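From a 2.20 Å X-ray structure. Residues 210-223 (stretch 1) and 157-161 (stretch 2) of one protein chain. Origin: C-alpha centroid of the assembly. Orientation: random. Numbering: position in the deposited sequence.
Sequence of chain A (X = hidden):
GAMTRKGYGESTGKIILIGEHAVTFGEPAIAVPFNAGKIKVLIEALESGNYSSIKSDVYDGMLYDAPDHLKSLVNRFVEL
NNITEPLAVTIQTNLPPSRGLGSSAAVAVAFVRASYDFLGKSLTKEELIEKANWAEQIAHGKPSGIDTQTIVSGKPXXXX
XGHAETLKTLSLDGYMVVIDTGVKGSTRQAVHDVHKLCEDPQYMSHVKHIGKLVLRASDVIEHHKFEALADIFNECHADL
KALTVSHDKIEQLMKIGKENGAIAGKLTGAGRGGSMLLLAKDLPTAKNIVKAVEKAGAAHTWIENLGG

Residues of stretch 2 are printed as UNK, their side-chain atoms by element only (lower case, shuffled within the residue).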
# COMPACT_ATOMS: atom_id res chain seq x y z
N ILE A 210 -2.70 11.15 17.21
CA ILE A 210 -3.07 10.92 15.81
C ILE A 210 -4.54 10.46 15.74
O ILE A 210 -5.22 10.69 14.74
CB ILE A 210 -2.08 9.98 15.03
CG1 ILE A 210 -2.34 8.52 15.33
CG2 ILE A 210 -0.62 10.34 15.28
CD1 ILE A 210 -3.31 7.91 14.37
N GLY A 211 -5.02 9.84 16.81
CA GLY A 211 -6.43 9.52 16.96
C GLY A 211 -7.33 10.70 16.65
O GLY A 211 -8.21 10.59 15.78
N LYS A 212 -7.13 11.83 17.33
CA LYS A 212 -7.90 13.04 17.00
C LYS A 212 -7.61 13.56 15.59
O LYS A 212 -8.51 14.06 14.93
CB LYS A 212 -7.75 14.17 18.05
CG LYS A 212 -6.34 14.47 18.57
CD LYS A 212 -6.37 15.57 19.65
CE LYS A 212 -5.32 15.35 20.74
NZ LYS A 212 -5.72 14.28 21.73
N LEU A 213 -6.37 13.44 15.12
CA LEU A 213 -6.03 13.86 13.75
C LEU A 213 -6.68 12.99 12.66
O LEU A 213 -6.97 13.50 11.58
CB LEU A 213 -4.51 13.90 13.55
CG LEU A 213 -3.78 14.97 14.36
CD1 LEU A 213 -2.27 14.75 14.32
CD2 LEU A 213 -4.13 16.37 13.86
N VAL A 214 -6.88 11.71 12.94
CA VAL A 214 -7.63 10.82 12.04
C VAL A 214 -9.11 11.23 11.98
O VAL A 214 -9.75 11.09 10.93
CB VAL A 214 -7.52 9.32 12.47
CG1 VAL A 214 -8.48 8.45 11.67
CG2 VAL A 214 -6.09 8.82 12.31
N LEU A 215 -9.65 11.73 13.09
CA LEU A 215 -11.04 12.17 13.14
C LEU A 215 -11.25 13.41 12.27
O LEU A 215 -12.21 13.49 11.50
CB LEU A 215 -11.48 12.45 14.58
CG LEU A 215 -12.93 12.89 14.80
CD1 LEU A 215 -13.91 11.96 14.08
CD2 LEU A 215 -13.25 13.00 16.29
N ARG A 216 -10.34 14.37 12.37
CA ARG A 216 -10.39 15.55 11.50
C ARG A 216 -10.13 15.19 10.03
O ARG A 216 -10.70 15.81 9.14
CB ARG A 216 -9.37 16.59 11.95
CG ARG A 216 -9.63 17.17 13.33
CD ARG A 216 -8.41 17.95 13.82
NE ARG A 216 -7.90 18.89 12.81
CZ ARG A 216 -6.78 19.61 12.96
NH1 ARG A 216 -6.05 19.51 14.06
NH2 ARG A 216 -6.40 20.45 11.99
N ALA A 217 -9.27 14.21 9.79
CA ALA A 217 -8.95 13.76 8.43
C ALA A 217 -10.14 13.14 7.70
O ALA A 217 -10.27 13.26 6.49
CB ALA A 217 -7.80 12.77 8.47
N SER A 218 -11.01 12.46 8.44
CA SER A 218 -12.19 11.84 7.86
C SER A 218 -13.12 12.89 7.28
O SER A 218 -13.57 12.75 6.15
CB SER A 218 -12.93 10.98 8.90
OG SER A 218 -13.35 11.74 10.02
N ASP A 219 -13.40 13.94 8.04
CA ASP A 219 -14.24 15.04 7.57
C ASP A 219 -13.58 15.81 6.42
O ASP A 219 -14.20 16.08 5.40
CB ASP A 219 -14.59 16.00 8.71
CG ASP A 219 -15.73 15.47 9.58
OD1 ASP A 219 -15.44 15.02 10.72
OD2 ASP A 219 -16.89 15.51 9.12
N VAL A 220 -12.31 16.14 6.61
CA VAL A 220 -11.50 16.80 5.58
C VAL A 220 -11.54 16.05 4.24
O VAL A 220 -11.62 16.67 3.19
CB VAL A 220 -10.03 16.95 6.08
CG1 VAL A 220 -9.05 16.96 4.92
CG2 VAL A 220 -9.90 18.19 6.95
N ILE A 221 -11.49 14.72 4.29
CA ILE A 221 -11.55 13.90 3.08
C ILE A 221 -12.96 13.85 2.49
O ILE A 221 -13.14 13.95 1.28
CB ILE A 221 -11.00 12.47 3.36
CG1 ILE A 221 -9.47 12.49 3.29
CG2 ILE A 221 -11.57 11.45 2.39
CD1 ILE A 221 -8.80 11.56 4.27
N GLU A 222 -13.96 13.70 3.36
CA GLU A 222 -15.36 13.72 2.93
C GLU A 222 -15.77 15.03 2.24
O GLU A 222 -16.69 15.04 1.42
CB GLU A 222 -16.28 13.47 4.13
CG GLU A 222 -16.24 12.04 4.66
CD GLU A 222 -16.68 11.94 6.12
OE1 GLU A 222 -17.53 12.74 6.55
OE2 GLU A 222 -16.18 11.05 6.82
N HIS A 223 -15.10 16.13 2.59
CA HIS A 223 -15.46 17.45 2.06
C HIS A 223 -14.39 18.00 1.09
O HIS A 223 -14.42 19.19 0.72
CB HIS A 223 -15.77 18.42 3.21
CG HIS A 223 -16.82 17.91 4.15
ND1 HIS A 223 -18.10 17.60 3.74
CD2 HIS A 223 -16.78 17.65 5.48
CE1 HIS A 223 -18.80 17.17 4.78
NE2 HIS A 223 -18.02 17.19 5.84
N UNK A 157 -11.02 3.72 3.62
CA UNK A 157 -11.58 3.08 4.80
C UNK A 157 -11.10 3.84 6.04
O UNK A 157 -9.91 4.11 6.18
c UNK A 157 -11.57 1.02 6.26
c UNK A 157 -11.67 0.79 3.74
c UNK A 157 -11.13 1.61 4.92
N UNK A 158 -12.03 4.17 6.92
CA UNK A 158 -11.78 5.00 8.08
C UNK A 158 -12.09 4.19 9.33
O UNK A 158 -13.21 3.70 9.47
c UNK A 158 -15.93 8.95 11.36
c UNK A 158 -14.02 7.62 9.80
c UNK A 158 -12.82 7.03 9.28
n UNK A 158 -12.34 8.07 11.21
c UNK A 158 -15.35 7.65 9.38
c UNK A 158 -14.63 8.93 11.81
c UNK A 158 -13.68 8.25 11.02
c UNK A 158 -12.68 6.25 8.00
c UNK A 158 -16.30 8.32 10.16
c UNK A 158 -11.82 7.35 10.16
N UNK A 159 -11.09 4.02 10.20
CA UNK A 159 -11.27 3.40 11.53
C UNK A 159 -11.27 4.49 12.60
O UNK A 159 -10.44 5.39 12.55
c UNK A 159 -11.04 -0.44 9.50
c UNK A 159 -11.04 0.81 10.11
c UNK A 159 -9.27 -1.16 10.95
c UNK A 159 -10.16 -1.43 9.91
c UNK A 159 -9.27 0.09 11.56
c UNK A 159 -10.10 2.45 11.85
c UNK A 159 -10.15 1.09 11.16
N UNK A 160 -12.18 4.40 13.57
CA UNK A 160 -12.19 5.31 14.73
C UNK A 160 -12.90 4.68 15.92
O UNK A 160 -14.04 4.23 15.79
n UNK A 160 -10.58 8.83 16.01
c UNK A 160 -12.94 6.60 14.40
o UNK A 160 -11.07 8.73 13.82
c UNK A 160 -11.36 8.49 14.99
c UNK A 160 -12.65 7.76 15.34
N UNK A 161 -12.26 4.70 17.10
CA UNK A 161 -12.92 4.25 18.34
C UNK A 161 -13.47 2.83 18.16
O UNK A 161 -12.70 1.93 17.90
n UNK A 161 -15.40 8.71 21.98
c UNK A 161 -14.67 7.34 20.01
c UNK A 161 -13.50 6.53 19.44
c UNK A 161 -14.24 8.30 21.12
c UNK A 161 -14.01 5.24 18.78

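Position 157 has three side-chain carbons and nothing else. One carbon is bonded to the backbone and carries the other two, so the chain branches at CB. No atom of it comes near the helix of stretch 1, and the position makes no contact there. Three carbons branched at CB make this Val-157. It is buried, and it opens the strand.

Position 158 has one carbon followed by a fused pair of rings, one five-membered and one six-membered. The rings hold eight carbons and one nitrogen, and the nitrogen sits in the smaller ring. CA-to-CB points toward the helix. The CB of Ser-218 lies over one face of the ring system, 3.6 Å from the centroid of the five-membered ring and 13° off its normal. This fused system with a single nitrogen is an indole, so the residue is Trp-158. Its chi1 is t (165°). The placement over the ring is a CH-pi contact, with Ser-218 CB 3.5 Å from Trp-158 CE2. Val-214 approaches the ring edge, with its CG1 3.8 Å from Trp-158 CD1. Leu-215 CD1 packs 3.9 Å from Trp-158 CZ2. At the far end of the indole, Glu-222 OE2 lies 4.3 Å from Trp-158 CZ3.

Position 159 has one carbon and then a ring of six carbons, with no heteroatom. CA-to-CB points sideways, and the end of the side chain leads away from the helix. The ring does not touch stretch 1. The backbone does: its O is 3.7 Å from Val-214 CG1. A six-carbon ring on one CB, without a hydroxyl, is Phe-159.

Position 160 has three carbons in a row, the third carrying one oxygen and one nitrogen. CA-to-CB again points toward the helix. The nitrogen reaches Gly-211 O at 3.0 Å, and the oxygen lies 3.4 Å from Val-214 CG1. Three carbons ending in an amide identify Gln-160. Its NE2 donates a hydrogen bond to Gly-211 O, with an N-H...O angle of 166°. Its OE1 accepts one from Trp-158 NE1 at 3.0 Å, within the strand. OE1 is also 3.4 Å from Leu-215 N, but the angle is too poor for a hydrogen bond.

Position 161 has four carbons in a row ending in a nitrogen. It is exposed and does not touch stretch 1. The unbranched chain with a terminal amine is Lys-161, just past the strand.

The contact rests on two side chains, Trp-158 and Gln-160, which both point toward the helix from alternate strand positions. The helix and strand axes come within 8.9 Å and run at 141°. Trp-158 supplies the apolar surface against Val-214, Leu-215 and Ser-218. Gln-160 links the two stretches through its amide. It is tied to the indole at OE1 and to the helix backbone at NE2. Ser-218 OG donates to Leu-215 O at 2.6 Å, so its hydroxyl is satisfied within the helix while its CB meets the indole face.

Stretch 2 157-161: VWFQK
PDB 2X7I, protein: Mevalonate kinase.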